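SusD/RagB family nutrient-binding outer membrane lipoprotein (Bacteroides vulgatus, PDB 4F7A) probably binds mucin O-glycans at the outer membrane as a SusD-like lipoprotein with a TPR-like helical fold. Local coordinates at residues P328-T333 / F368-A373; A268-G273 / Q426-C431. One frame throughout, in Å; residues are numbered along the deposited sequence. Where two conformers were deposited one is given.

Contact 1. Residues P328-T333 / F368-A373; sequences PAVLLT and FSQWGA
Gln-370 reaches from the last turn of helix 356-371 to meet Val-330 within strand 329-332 and Thr-333 just past its end. Its CG lies anti to the backbone N (chi1 -180°) and the chain runs on extended, which carries the amide out from the helix backbone toward the strand. Thr-333 meets this chain at about a right angle and offers its methyl to the amide: CG2 lies 3.7 Å from Gln-370 OE1 and 4.0 Å from Gln-370 NE2, so one methyl spans both ends of the group. Val-330 adds a more distant touch, CG2 standing 4.3 Å from Gln-370 NE2. From segment 328-333 the amide meets carbon atoms, in van der Waals contact. Within the helix segment, Gln-370 NE2 lies over one face of the Trp-371 ring, 3.0 Å above its plane, displaced toward the rim, while the side chain also touches Ser-237 and Asn-240 in the loop before strand 241-243. With an alanine here in place of Gln-370 the amide arm is gone, and the Thr-333 methyl and the Trp-371 face would probably lose this cover, opening a gap between strand and helix. While its methyl packs here, Thr-333 turns OG1 to a different task, accepting a hydrogen bond from Glu-336 N as the N-cap of helix 334-346. Strand 329-332 pairs antiparallel with 241-243 and carries a classic beta bulge, with Leu-331 and Leu-332 both opposite Ile-241. Across the contact, Gly-372 with positive phi (77°) ends its helix in a Schellman motif. A bulged strand running into the N-cap of helix 334-346 thus packs against a Schellman helix end, within the mainly helical SusD fold.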
loop_
_atom_site.group_PDB
_atom_site.type_symbol
_atom_site.label_atom_id
_atom_site.label_comp_id
_atom_site.label_asym_id
_atom_site.label_seq_id
_atom_site.Cartn_x
_atom_site.Cartn_y
_atom_site.Cartn_z
ATOM N N PRO A 328 -0.864 7.756 13.939
ATOM C CA PRO A 328 -0.101 6.578 13.486
ATOM C C PRO A 328 -0.306 6.335 11.975
ATOM O O PRO A 328 -1.404 6.563 11.463
ATOM C CB PRO A 328 -0.700 5.430 14.316
ATOM C CG PRO A 328 -1.227 6.073 15.540
ATOM C CD PRO A 328 -1.772 7.416 15.051
ATOM N N ALA A 329 0.744 5.915 11.277
ATOM C CA ALA A 329 0.688 5.651 9.848
ATOM C C ALA A 329 0.203 4.235 9.599
ATOM O O ALA A 329 0.930 3.272 9.843
ATOM C CB ALA A 329 2.089 5.837 9.206
ATOM N N VAL A 330 -1.015 4.109 9.098
ATOM C CA VAL A 330 -1.628 2.807 8.875
ATOM C C VAL A 330 -0.902 2.019 7.775
ATOM O O VAL A 330 -0.586 2.576 6.708
ATOM C CB VAL A 330 -3.102 2.981 8.498
ATOM C CG1 VAL A 330 -3.705 1.670 8.139
ATOM C CG2 VAL A 330 -3.864 3.643 9.685
ATOM N N LEU A 331 -0.618 0.745 8.061
ATOM C CA LEU A 331 0.063 -0.182 7.131
ATOM C C LEU A 331 -0.790 -1.390 6.749
ATOM O O LEU A 331 -0.725 -1.852 5.605
ATOM C CB LEU A 331 1.388 -0.690 7.720
ATOM C CG LEU A 331 2.482 0.379 7.870
ATOM C CD1 LEU A 331 3.715 -0.237 8.499
ATOM C CD2 LEU A 331 2.790 1.034 6.521
ATOM N N LEU A 332 -1.538 -1.927 7.706
ATOM C CA LEU A 332 -2.349 -3.135 7.478
ATOM C C LEU A 332 -3.528 -3.170 8.472
ATOM O O LEU A 332 -3.324 -3.236 9.674
ATOM C CB LEU A 332 -1.470 -4.384 7.613
ATOM C CG LEU A 332 -2.043 -5.686 7.055
ATOM C CD1 LEU A 332 -0.929 -6.681 6.760
ATOM C CD2 LEU A 332 -3.068 -6.270 7.999
ATOM N N THR A 333 -4.752 -3.145 7.950
ATOM C CA THR A 333 -5.932 -2.982 8.769
ATOM C C THR A 333 -6.701 -4.285 8.865
ATOM O O THR A 333 -6.600 -5.163 7.991
ATOM C CB THR A 333 -6.867 -1.885 8.196
ATOM O OG1 THR A 333 -7.362 -2.287 6.910
ATOM C CG2 THR A 333 -6.125 -0.517 8.088
ATOM N N PHE A 368 -15.709 1.339 8.774
ATOM C CA PHE A 368 -16.505 2.396 9.389
ATOM C C PHE A 368 -16.109 2.609 10.859
ATOM O O PHE A 368 -15.940 3.748 11.295
ATOM C CB PHE A 368 -17.989 2.042 9.355
ATOM C CG PHE A 368 -18.710 2.445 8.094
ATOM C CD1 PHE A 368 -18.142 2.273 6.837
ATOM C CD2 PHE A 368 -20.010 2.966 8.174
ATOM C CE1 PHE A 368 -18.846 2.622 5.683
ATOM C CE2 PHE A 368 -20.706 3.316 7.031
ATOM C CZ PHE A 368 -20.117 3.114 5.779
ATOM N N SER A 369 -15.979 1.513 11.609
ATOM C CA SER A 369 -15.595 1.582 13.012
ATOM C C SER A 369 -14.190 2.170 13.224
ATOM O O SER A 369 -13.979 2.930 14.152
ATOM C CB SER A 369 -15.681 0.200 13.662
ATOM O OG SER A 369 -17.022 -0.247 13.684
ATOM N N GLN A 370 -13.236 1.802 12.373
ATOM C CA GLN A 370 -11.872 2.349 12.432
ATOM C C GLN A 370 -11.902 3.880 12.450
ATOM O O GLN A 370 -11.139 4.507 13.167
ATOM C CB GLN A 370 -11.105 1.907 11.190
ATOM C CG GLN A 370 -9.679 2.382 11.096
ATOM C CD GLN A 370 -8.997 1.986 9.812
ATOM O OE1 GLN A 370 -9.325 0.966 9.215
ATOM N NE2 GLN A 370 -8.049 2.794 9.371
ATOM N N TRP A 371 -12.746 4.450 11.598
ATOM C CA TRP A 371 -12.780 5.887 11.330
ATOM C C TRP A 371 -13.822 6.631 12.139
ATOM O O TRP A 371 -13.874 7.844 12.085
ATOM C CB TRP A 371 -13.008 6.129 9.827
ATOM C CG TRP A 371 -11.854 5.682 9.004
ATOM C CD1 TRP A 371 -11.792 4.589 8.192
ATOM C CD2 TRP A 371 -10.561 6.288 8.957
ATOM N NE1 TRP A 371 -10.549 4.482 7.638
ATOM C CE2 TRP A 371 -9.768 5.510 8.088
ATOM C CE3 TRP A 371 -9.987 7.402 9.575
ATOM C CZ2 TRP A 371 -8.440 5.828 7.791
ATOM C CZ3 TRP A 371 -8.658 7.716 9.279
ATOM C CH2 TRP A 371 -7.908 6.921 8.388
ATOM N N GLY A 372 -14.649 5.918 12.890
ATOM C CA GLY A 372 -15.728 6.544 13.679
ATOM C C GLY A 372 -16.917 6.953 12.812
ATOM O O GLY A 372 -17.634 7.910 13.131
ATOM N N ALA A 373 -17.141 6.228 11.727
ATOM C CA ALA A 373 -18.187 6.587 10.758
ATOM C C ALA A 373 -19.542 5.976 11.096
ATOM O O ALA A 373 -20.531 6.195 10.382
ATOM C CB ALA A 373 -17.748 6.186 9.339
#

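Contact 2. Residues A268-G273 / Q426-C431; sequences ASVLNG and QKWIAC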
loop_
_atom_site.group_PDB
_atom_site.type_symbol
_atom_site.label_atom_id
_atom_site.label_comp_id
_atom_site.label_asym_id
_atom_site.label_seq_id
_atom_site.Cartn_x
_atom_site.Cartn_y
_atom_site.Cartn_z
ATOM N N ALA A 268 -13.265 11.003 -5.184
ATOM C CA ALA A 268 -14.432 11.916 -5.129
ATOM C C ALA A 268 -15.656 11.282 -5.818
ATOM O O ALA A 268 -16.746 11.315 -5.284
ATOM C CB ALA A 268 -14.124 13.254 -5.756
ATOM N N SER A 269 -15.448 10.666 -6.977
ATOM C CA SER A 269 -16.524 9.960 -7.674
ATOM C C SER A 269 -17.173 8.873 -6.808
ATOM O O SER A 269 -18.397 8.813 -6.696
ATOM C CB SER A 269 -16.011 9.337 -8.975
ATOM O OG SER A 269 -16.997 8.501 -9.534
ATOM N N VAL A 270 -16.328 8.029 -6.208
ATOM C CA VAL A 270 -16.782 6.926 -5.399
ATOM C C VAL A 270 -17.467 7.397 -4.110
ATOM O O VAL A 270 -18.581 6.993 -3.812
ATOM C CB VAL A 270 -15.609 5.926 -5.104
ATOM C CG1 VAL A 270 -16.009 4.917 -4.068
ATOM C CG2 VAL A 270 -15.152 5.255 -6.404
ATOM N N LEU A 271 -16.798 8.231 -3.334
ATOM C CA LEU A 271 -17.326 8.588 -2.045
ATOM C C LEU A 271 -18.575 9.475 -2.162
ATOM O O LEU A 271 -19.514 9.329 -1.371
ATOM C CB LEU A 271 -16.232 9.222 -1.192
ATOM C CG LEU A 271 -15.037 8.338 -0.790
ATOM C CD1 LEU A 271 -14.019 9.145 0.081
ATOM C CD2 LEU A 271 -15.458 7.096 -0.059
ATOM N N ASN A 272 -18.617 10.365 -3.157
ATOM C CA ASN A 272 -19.835 11.158 -3.385
ATOM C C ASN A 272 -20.996 10.266 -3.828
ATOM O O ASN A 272 -22.098 10.368 -3.303
ATOM C CB ASN A 272 -19.644 12.237 -4.458
ATOM C CG ASN A 272 -18.925 13.470 -3.930
ATOM O OD1 ASN A 272 -19.299 14.000 -2.891
ATOM N ND2 ASN A 272 -17.935 13.968 -4.688
ATOM N N GLY A 273 -20.769 9.418 -4.815
ATOM C CA GLY A 273 -21.869 8.599 -5.344
ATOM C C GLY A 273 -22.417 7.585 -4.346
ATOM O O GLY A 273 -23.614 7.319 -4.316
ATOM N N GLN A 426 -14.214 -1.596 -2.145
ATOM C CA GLN A 426 -14.371 -1.316 -0.716
ATOM C C GLN A 426 -13.060 -1.460 0.053
ATOM O O GLN A 426 -12.782 -0.667 0.960
ATOM C CB GLN A 426 -15.478 -2.171 -0.094
ATOM C CG GLN A 426 -16.896 -1.761 -0.510
ATOM C CD GLN A 426 -17.302 -0.358 -0.022
ATOM O OE1 GLN A 426 -16.915 0.077 1.063
ATOM N NE2 GLN A 426 -18.081 0.344 -0.835
ATOM N N LYS A 427 -12.220 -2.410 -0.350
ATOM C CA LYS A 427 -10.900 -2.536 0.264
ATOM C C LYS A 427 -10.091 -1.268 -0.008
ATOM O O LYS A 427 -9.352 -0.786 0.855
ATOM C CB LYS A 427 -10.166 -3.771 -0.244
ATOM C CG LYS A 427 -8.844 -4.081 0.473
ATOM C CD LYS A 427 -8.267 -5.453 0.111
ATOM C CE LYS A 427 -7.797 -5.538 -1.314
ATOM N NZ LYS A 427 -7.040 -6.780 -1.557
ATOM N N TRP A 428 -10.199 -0.747 -1.228
ATOM C CA TRP A 428 -9.484 0.489 -1.618
ATOM C C TRP A 428 -9.935 1.680 -0.762
ATOM O O TRP A 428 -9.103 2.466 -0.270
ATOM C CB TRP A 428 -9.702 0.709 -3.101
ATOM C CG TRP A 428 -9.153 1.932 -3.763
ATOM C CD1 TRP A 428 -7.912 2.086 -4.326
ATOM C CD2 TRP A 428 -9.885 3.111 -4.076
ATOM N NE1 TRP A 428 -7.824 3.322 -4.937
ATOM C CE2 TRP A 428 -9.025 3.965 -4.804
ATOM C CE3 TRP A 428 -11.188 3.530 -3.824
ATOM C CZ2 TRP A 428 -9.426 5.207 -5.249
ATOM C CZ3 TRP A 428 -11.590 4.767 -4.289
ATOM C CH2 TRP A 428 -10.711 5.590 -4.993
ATOM N N ILE A 429 -11.232 1.812 -0.535
ATOM C CA ILE A 429 -11.690 2.849 0.399
ATOM C C ILE A 429 -11.071 2.617 1.795
ATOM O O ILE A 429 -10.574 3.562 2.430
ATOM C CB ILE A 429 -13.238 2.958 0.505
ATOM C CG1 ILE A 429 -13.882 3.250 -0.853
ATOM C CG2 ILE A 429 -13.609 4.071 1.489
ATOM C CD1 ILE A 429 -15.463 3.046 -0.891
ATOM N N ALA A 430 -11.041 1.359 2.224
ATOM C CA ALA A 430 -10.628 0.979 3.566
ATOM C C ALA A 430 -9.129 1.048 3.806
ATOM O O ALA A 430 -8.711 1.191 4.951
ATOM C CB ALA A 430 -11.139 -0.448 3.893
ATOM N N CYS A 431 -8.315 0.964 2.741
ATOM C CA CYS A 431 -6.847 1.048 2.887
ATOM C C CYS A 431 -6.325 2.481 2.977
ATOM O O CYS A 431 -5.136 2.683 3.221
ATOM C CB CYS A 431 -6.159 0.325 1.713
ATOM S SG CYS A 431 -6.211 -1.482 1.881
#
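Helix segments 268-273 and 426-431 cross nearly at right angles (-101°) with their axes 11.7 Å apart, Leu-271 and Ile-429 being the closest CA pair. This is apolar helix-helix packing in the SusD-like, TPR-like fold, and it joins parts of the chain more than 150 residues apart. All four side chains that meet are buried. Ile-429 is the centre of the contact and is used along both branches. Its CG1 lies anti to the carbonyl carbon (chi1 -58°) and the chain continues extended (chi2 167°), which brings CD1 to Val-270, while CG2, on the other branch, faces Leu-271. Val-270 meets it with CG1, at 3.7 Å from Ile-429 CD1, the shortest approach between the segments. Leu-271 runs past Ile-429 in the opposite direction, alongside it, its CD2 resting 3.9 Å from Ile-429 CG2. The second methyl of Val-270, CG2, approaches the six-membered part of the Trp-428 indole at a slant, 4.2 Å from CZ3. The polar end of that indole has another partner, NE1 donating to the carbonyl of Ser-58. Outside residues extend the apolar cluster: Ile-404 packs on Val-270, Ile-279 and Tyr-282 on Leu-271, and Pro-448 on Trp-428. One carbonyl in the last turns of helix 416-431, Trp-428 O, is held by the hydroxyl of Tyr-60. At the crossing itself the Ile-429 CD1 methyl touches both neighbours on the partner helix, since besides Val-270 CG1 it also lies 4.1 Å from Leu-271 CD2.

In the fold
The two contacts lie 14 Å apart between centres and differ in depth. Contact 2 is wholly buried and joins two helices through branched aliphatic groups and an indole; contact 1 is partly buried, smaller in area, and sets a polar amide against methyls. Their helices 356-371 and 416-431 follow each other in the chain, and Gln-426 packs on Tyr-360 and Val-364 of the former. Helix 334-346, capped by Thr-333, places Phe-339 against Ala-430. Direct touch between the contacts is loose, Thr-333 OG1 lying 4.2 Å from Ala-430 O. Tyr-282 bridges them, its ring packed edge-to-face with Trp-371 and its hydroxyl bonded to Ile-429 O.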